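Local coordinates for DNA damage response protein Rtt109, putative (Neosartorya fumigata, PDB 5ZB9), which probably transfers acetyl groups from acetyl-CoA to lysines of histones, histone H3 in particular, at residues T50-I61 with I72-T83. Numbering follows the deposited sequence.
Sequences TFCENHFLAVSI and IIFGIEVLVYGT
Ile72 pairs with Ser60 just beyond a classic beta bulge, in which Ile73 and Phe74 both face Val59. The evidence is bifurcation at Val59 O, which accepts Ile73 N at 2.7 Å and, over a longer and more bent path, Phe74 N at 3.3 Å (N-H...O 144°). Ile73 crosses Ile61 at about a right angle, its CG2 lying 3.6 Å from Ile61 CG1. From Phe74 onward the register is regular; its ring packs near Leu112 and Ala94, residues that contact CoA when it is bound; the site is without CoA here. Gly75 lies beside Phe56, whose CZ is 4.1 Å from Gly75 CA. Ile76 CG2 reaches Leu57 CB, on the face shared with Val78 and covered by helix 111-127. On the other face, Glu77 presents CB to the edge of the Phe56 ring, in its plane, while the extended chain carries the carboxylate on to Lys93, Ser92 and Tyr424. Val78 O, bonded to His55 N, also meets the edge of the imidazole. Leu79 CD2 runs alongside Asn54, 3.3 Å from OD1. Val80 CG2 comes within 3.6 Å of His55 CD2. At Tyr81 the sulfur of Cys52 sits over one ring face, with SG 4.0 Å from the ring centroid and 23° off the normal; SG is anti to the backbone N (chi1 -172°), which lays it over the ring. Paired backbone bonds with Phe51 close the register at Gly82, and Thr83 CG2 lies beside Thr50. Both faces are thus mainly apolar, and their buried polar groups have partners beyond the hairpin: Lys93, Ser92 and Tyr424 for Glu77, His27 for His55 ND1.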
ATOM      1  N   THR A  50      -7.056  16.795   1.451  1.00 35.90           N
ATOM      2  CA  THR A  50      -6.293  15.565   1.637  1.00 31.81           C
ATOM      3  C   THR A  50      -4.847  15.849   2.036  1.00 31.82           C
ATOM      4  O   THR A  50      -4.190  16.731   1.474  1.00 34.43           O
ATOM      5  CB  THR A  50      -6.314  14.703   0.343  1.00 34.76           C
ATOM      6  OG1 THR A  50      -7.670  14.496  -0.080  1.00 31.57           O
ATOM      7  CG2 THR A  50      -5.659  13.354   0.574  1.00 30.30           C
ATOM      8  N   PHE A  51      -4.350  15.102   3.013  1.00 32.98           N
ATOM      9  CA  PHE A  51      -2.948  15.214   3.398  1.00 33.46           C
ATOM     10  C   PHE A  51      -2.238  13.896   3.143  1.00 34.72           C
ATOM     11  O   PHE A  51      -2.858  12.834   3.192  1.00 32.58           O
ATOM     12  CB  PHE A  51      -2.824  15.624   4.867  1.00 39.39           C
ATOM     13  CG  PHE A  51      -3.372  16.994   5.152  1.00 44.63           C
ATOM     14  CD1 PHE A  51      -4.726  17.177   5.398  1.00 40.02           C
ATOM     15  CD2 PHE A  51      -2.533  18.104   5.155  1.00 47.95           C
ATOM     16  CE1 PHE A  51      -5.236  18.442   5.648  1.00 48.07           C
ATOM     17  CE2 PHE A  51      -3.036  19.370   5.406  1.00 48.25           C
ATOM     18  CZ  PHE A  51      -4.391  19.540   5.655  1.00 47.61           C
ATOM     19  N   CYS A  52      -0.945  13.957   2.854  1.00 37.04           N
ATOM     20  CA  CYS A  52      -0.182  12.737   2.655  1.00 32.46           C
ATOM     21  C   CYS A  52       1.068  12.714   3.518  1.00 32.13           C
ATOM     22  O   CYS A  52       1.701  13.741   3.745  1.00 36.88           O
ATOM     23  CB  CYS A  52       0.200  12.559   1.183  1.00 30.99           C
ATOM     24  SG  CYS A  52       0.963  10.950   0.844  1.00 36.96           S
ATOM     25  N   GLU A  53       1.410  11.521   3.988  1.00 30.95           N
ATOM     26  CA  GLU A  53       2.580  11.299   4.823  1.00 32.08           C
ATOM     27  C   GLU A  53       3.409  10.184   4.191  1.00 29.73           C
ATOM     28  O   GLU A  53       2.903   9.088   3.983  1.00 28.68           O
ATOM     29  CB  GLU A  53       2.147  10.944   6.254  1.00 32.33           C
ATOM     30  CG  GLU A  53       3.258  10.552   7.229  1.00 41.68           C
ATOM     31  CD  GLU A  53       2.716  10.154   8.613  1.00 49.66           C
ATOM     32  OE1 GLU A  53       1.491  10.251   8.821  1.00 46.36           O
ATOM     33  OE2 GLU A  53       3.509   9.747   9.498  1.00 48.17           O
ATOM     34  N   ASN A  54       4.666  10.467   3.857  1.00 27.34           N
ATOM     35  CA  ASN A  54       5.540   9.445   3.284  1.00 26.45           C
ATOM     36  C   ASN A  54       6.233   8.606   4.343  1.00 29.43           C
ATOM     37  O   ASN A  54       6.672   9.129   5.364  1.00 30.34           O
ATOM     38  CB  ASN A  54       6.613  10.068   2.392  1.00 34.76           C
ATOM     39  CG  ASN A  54       6.040  10.863   1.245  1.00 36.31           C
ATOM     40  OD1 ASN A  54       4.902  10.656   0.828  1.00 44.81           O
ATOM     41  ND2 ASN A  54       6.834  11.783   0.721  1.00 39.56           N
ATOM     42  N   HIS A  55       6.336   7.306   4.090  1.00 27.86           N
ATOM     43  CA  HIS A  55       7.095   6.399   4.943  1.00 24.39           C
ATOM     44  C   HIS A  55       7.989   5.511   4.107  1.00 24.66           C
ATOM     45  O   HIS A  55       7.553   4.956   3.099  1.00 26.15           O
ATOM     46  CB  HIS A  55       6.177   5.517   5.779  1.00 20.34           C
ATOM     47  CG  HIS A  55       5.382   6.263   6.796  1.00 25.51           C
ATOM     48  ND1 HIS A  55       5.831   6.470   8.081  1.00 26.16           N
ATOM     49  CD2 HIS A  55       4.162   6.843   6.724  1.00 26.51           C
ATOM     50  CE1 HIS A  55       4.921   7.148   8.758  1.00 29.72           C
ATOM     51  NE2 HIS A  55       3.897   7.386   7.957  1.00 29.68           N
ATOM     52  N   PHE A  56       9.235   5.360   4.534  1.00 22.50           N
ATOM     53  CA  PHE A  56      10.137   4.444   3.862  1.00 24.94           C
ATOM     54  C   PHE A  56      10.926   3.618   4.865  1.00 26.10           C
ATOM     55  O   PHE A  56      11.518   4.149   5.796  1.00 28.90           O
ATOM     56  CB  PHE A  56      11.091   5.199   2.945  1.00 28.21           C
ATOM     57  CG  PHE A  56      12.066   4.306   2.246  1.00 27.58           C
ATOM     58  CD1 PHE A  56      11.655   3.503   1.198  1.00 23.85           C
ATOM     59  CD2 PHE A  56      13.389   4.259   2.644  1.00 23.46           C
ATOM     60  CE1 PHE A  56      12.548   2.672   0.560  1.00 28.80           C
ATOM     61  CE2 PHE A  56      14.282   3.434   2.010  1.00 25.05           C
ATOM     62  CZ  PHE A  56      13.864   2.636   0.967  1.00 27.28           C
ATOM     63  N   LEU A  57      10.923   2.307   4.669  1.00 23.55           N
ATOM     64  CA  LEU A  57      11.664   1.411   5.529  1.00 20.02           C
ATOM     65  C   LEU A  57      12.736   0.703   4.727  1.00 24.12           C
ATOM     66  O   LEU A  57      12.428  -0.004   3.764  1.00 23.38           O
ATOM     67  CB  LEU A  57      10.734   0.380   6.182  1.00 18.83           C
ATOM     68  CG  LEU A  57      11.422  -0.780   6.915  1.00 21.88           C
ATOM     69  CD1 LEU A  57      12.176  -0.287   8.148  1.00 18.76           C
ATOM     70  CD2 LEU A  57      10.419  -1.864   7.301  1.00 21.73           C
ATOM     71  N   ALA A  58      13.991   0.901   5.118  1.00 22.58           N
ATOM     72  CA  ALA A  58      15.094   0.129   4.561  1.00 19.79           C
ATOM     73  C   ALA A  58      15.554  -0.898   5.579  1.00 24.46           C
ATOM     74  O   ALA A  58      15.726  -0.594   6.768  1.00 23.19           O
ATOM     75  CB  ALA A  58      16.243   1.032   4.155  1.00 22.88           C
ATOM     76  N   VAL A  59      15.737  -2.124   5.114  1.00 20.61           N
ATOM     77  CA  VAL A  59      16.158  -3.196   5.993  1.00 24.59           C
ATOM     78  C   VAL A  59      17.481  -3.742   5.496  1.00 26.12           C
ATOM     79  O   VAL A  59      17.636  -4.039   4.315  1.00 25.79           O
ATOM     80  CB  VAL A  59      15.113  -4.325   6.068  1.00 24.48           C
ATOM     81  CG1 VAL A  59      15.560  -5.396   7.056  1.00 19.35           C
ATOM     82  CG2 VAL A  59      13.749  -3.757   6.460  1.00 20.46           C
ATOM     83  N   SER A  60      18.442  -3.852   6.402  1.00 24.91           N
ATOM     84  CA  SER A  60      19.759  -4.335   6.027  1.00 28.26           C
ATOM     85  C   SER A  60      20.219  -5.429   6.969  1.00 27.61           C
ATOM     86  O   SER A  60      19.657  -5.623   8.048  1.00 27.57           O
ATOM     87  CB  SER A  60      20.772  -3.185   6.004  1.00 25.43           C
ATOM     88  OG  SER A  60      20.751  -2.471   7.229  1.00 34.42           O
ATOM     89  N   ILE A  61      21.234  -6.158   6.526  1.00 25.01           N
ATOM     90  CA  ILE A  61      21.882  -7.158   7.343  1.00 32.96           C
ATOM     91  C   ILE A  61      23.378  -6.890   7.385  1.00 32.44           C
ATOM     92  O   ILE A  61      23.919  -6.220   6.508  1.00 39.12           O
ATOM     93  CB  ILE A  61      21.632  -8.566   6.805  1.00 36.30           C
ATOM     94  CG1 ILE A  61      22.116  -8.657   5.359  1.00 35.85           C
ATOM     95  CG2 ILE A  61      20.163  -8.907   6.909  1.00 32.09           C
ATOM     96  CD1 ILE A  61      22.097 -10.046   4.804  1.00 43.99           C
ATOM     97  N   ILE A  72      21.865  -3.448   2.446  1.00 24.17           N
ATOM     98  CA  ILE A  72      20.418  -3.361   2.339  1.00 27.16           C
ATOM     99  C   ILE A  72      19.857  -4.576   1.606  1.00 27.55           C
ATOM    100  O   ILE A  72      20.341  -4.941   0.539  1.00 27.36           O
ATOM    101  CB  ILE A  72      19.996  -2.074   1.607  1.00 27.41           C
ATOM    102  CG1 ILE A  72      20.222  -0.859   2.504  1.00 23.40           C
ATOM    103  CG2 ILE A  72      18.542  -2.149   1.180  1.00 28.56           C
ATOM    104  CD1 ILE A  72      19.983   0.450   1.796  1.00 25.96           C
ATOM    105  N   ILE A  73      18.835  -5.202   2.176  1.00 27.60           N
ATOM    106  CA  ILE A  73      18.213  -6.350   1.528  1.00 29.16           C
ATOM    107  C   ILE A  73      16.797  -6.066   1.034  1.00 30.07           C
ATOM    108  O   ILE A  73      16.263  -6.809   0.213  1.00 32.03           O
ATOM    109  CB  ILE A  73      18.157  -7.563   2.466  1.00 28.16           C
ATOM    110  CG1 ILE A  73      17.316  -7.233   3.701  1.00 27.91           C
ATOM    111  CG2 ILE A  73      19.557  -7.999   2.845  1.00 33.78           C
ATOM    112  CD1 ILE A  73      16.826  -8.448   4.439  1.00 26.84           C
ATOM    113  N   PHE A  74      16.188  -4.993   1.523  1.00 26.89           N
ATOM    114  CA  PHE A  74      14.791  -4.745   1.219  1.00 23.13           C
ATOM    115  C   PHE A  74      14.427  -3.293   1.448  1.00 22.62           C
ATOM    116  O   PHE A  74      14.908  -2.668   2.384  1.00 23.89           O
ATOM    117  CB  PHE A  74      13.897  -5.650   2.070  1.00 23.37           C
ATOM    118  CG  PHE A  74      12.446  -5.613   1.683  1.00 24.57           C
ATOM    119  CD1 PHE A  74      12.025  -6.121   0.458  1.00 29.68           C
ATOM    120  CD2 PHE A  74      11.495  -5.092   2.549  1.00 21.68           C
ATOM    121  CE1 PHE A  74      10.679  -6.097   0.094  1.00 25.69           C
ATOM    122  CE2 PHE A  74      10.150  -5.069   2.197  1.00 21.44           C
ATOM    123  CZ  PHE A  74       9.742  -5.571   0.967  1.00 20.34           C
ATOM    124  N   GLY A  75      13.576  -2.760   0.584  1.00 22.26           N
ATOM    125  CA  GLY A  75      13.088  -1.407   0.745  1.00 23.20           C
ATOM    126  C   GLY A  75      11.602  -1.341   0.449  1.00 28.32           C
ATOM    127  O   GLY A  75      11.132  -1.900  -0.547  1.00 27.79           O
ATOM    128  N   ILE A  76      10.849  -0.670   1.312  1.00 21.45           N
ATOM    129  CA  ILE A  76       9.423  -0.530   1.065  1.00 22.70           C
ATOM    130  C   ILE A  76       8.958   0.882   1.386  1.00 24.65           C
ATOM    131  O   ILE A  76       9.215   1.403   2.479  1.00 23.63           O
ATOM    132  CB  ILE A  76       8.602  -1.577   1.867  1.00 22.07           C
ATOM    133  CG1 ILE A  76       7.111  -1.356   1.671  1.00 15.78           C
ATOM    134  CG2 ILE A  76       8.971  -1.576   3.354  1.00 19.80           C
ATOM    135  CD1 ILE A  76       6.278  -2.484   2.211  1.00 17.50           C
ATOM    136  N   GLU A  77       8.313   1.516   0.408  1.00 22.94           N
ATOM    137  CA  GLU A  77       7.739   2.837   0.620  1.00 22.24           C
ATOM    138  C   GLU A  77       6.234   2.729   0.756  1.00 22.23           C
ATOM    139  O   GLU A  77       5.576   2.040  -0.019  1.00 22.96           O
ATOM    140  CB  GLU A  77       8.088   3.798  -0.516  1.00 22.81           C
ATOM    141  CG  GLU A  77       7.562   5.215  -0.272  1.00 25.90           C
ATOM    142  CD  GLU A  77       7.922   6.197  -1.382  1.00 39.82           C
ATOM    143  OE1 GLU A  77       8.590   7.213  -1.087  1.00 37.89           O
ATOM    144  OE2 GLU A  77       7.524   5.965  -2.544  1.00 39.96           O
ATOM    145  N   VAL A  78       5.694   3.413   1.755  1.00 24.32           N
ATOM    146  CA  VAL A  78       4.261   3.422   1.986  1.00 23.00           C
ATOM    147  C   VAL A  78       3.757   4.846   2.145  1.00 26.32           C
ATOM    148  O   VAL A  78       4.305   5.603   2.938  1.00 26.45           O
ATOM    149  CB  VAL A  78       3.892   2.633   3.237  1.00 24.31           C
ATOM    150  CG1 VAL A  78       2.394   2.589   3.388  1.00 21.19           C
ATOM    151  CG2 VAL A  78       4.483   1.225   3.182  1.00 22.83           C
ATOM    152  N   LEU A  79       2.724   5.208   1.388  1.00 22.22           N
ATOM    153  CA  LEU A  79       2.123   6.530   1.498  1.00 20.14           C
ATOM    154  C   LEU A  79       0.837   6.467   2.310  1.00 25.41           C
ATOM    155  O   LEU A  79      -0.052   5.658   2.018  1.00 27.11           O
ATOM    156  CB  LEU A  79       1.838   7.108   0.114  1.00 23.58           C
ATOM    157  CG  LEU A  79       2.947   6.966  -0.932  1.00 31.29           C
ATOM    158  CD1 LEU A  79       2.454   7.477  -2.284  1.00 28.18           C
ATOM    159  CD2 LEU A  79       4.212   7.693  -0.500  1.00 28.82           C
ATOM    160  N   VAL A  80       0.735   7.310   3.334  1.00 23.91           N
ATOM    161  CA  VAL A  80      -0.482   7.379   4.133  1.00 25.70           C
ATOM    162  C   VAL A  80      -1.249   8.643   3.785  1.00 25.99           C
ATOM    163  O   VAL A  80      -0.756   9.748   3.988  1.00 28.74           O
ATOM    164  CB  VAL A  80      -0.191   7.361   5.651  1.00 28.50           C
ATOM    165  CG1 VAL A  80      -1.492   7.310   6.443  1.00 25.62           C
ATOM    166  CG2 VAL A  80       0.693   6.182   6.017  1.00 20.68           C
ATOM    167  N   TYR A  81      -2.447   8.469   3.236  1.00 27.29           N
ATOM    168  CA  TYR A  81      -3.335   9.584   2.917  1.00 26.11           C
ATOM    169  C   TYR A  81      -4.397   9.736   3.994  1.00 29.39           C
ATOM    170  O   TYR A  81      -4.855   8.749   4.566  1.00 30.01           O
ATOM    171  CB  TYR A  81      -4.017   9.383   1.565  1.00 22.97           C
ATOM    172  CG  TYR A  81      -3.087   9.238   0.382  1.00 30.35           C
ATOM    173  CD1 TYR A  81      -2.621   7.988  -0.016  1.00 25.25           C
ATOM    174  CD2 TYR A  81      -2.695  10.344  -0.355  1.00 28.91           C
ATOM    175  CE1 TYR A  81      -1.785   7.856  -1.103  1.00 25.01           C
ATOM    176  CE2 TYR A  81      -1.853  10.219  -1.444  1.00 24.74           C
ATOM    177  CZ  TYR A  81      -1.402   8.977  -1.812  1.00 26.96           C
ATOM    178  OH  TYR A  81      -0.567   8.858  -2.898  1.00 31.16           O
ATOM    179  N   GLY A  82      -4.791  10.974   4.263  1.00 29.01           N
ATOM    180  CA  GLY A  82      -5.868  11.237   5.195  1.00 23.85           C
ATOM    181  C   GLY A  82      -6.854  12.260   4.670  1.00 27.69           C
ATOM    182  O   GLY A  82      -6.467  13.314   4.173  1.00 32.02           O
ATOM    183  N   THR A  83      -8.134  11.923   4.746  1.00 31.09           N
ATOM    184  CA  THR A  83      -9.211  12.896   4.611  1.00 38.15           C
ATOM    185  C   THR A  83     -10.025  12.869   5.901  1.00 39.89           C
ATOM    186  O   THR A  83      -9.676  12.163   6.848  1.00 35.29           O
ATOM    187  CB  THR A  83     -10.146  12.602   3.414  1.00 33.75           C
ATOM    188  OG1 THR A  83     -10.797  11.339   3.611  1.00 34.71           O
ATOM    189  CG2 THR A  83      -9.377  12.594   2.105  1.00 27.18           C
TER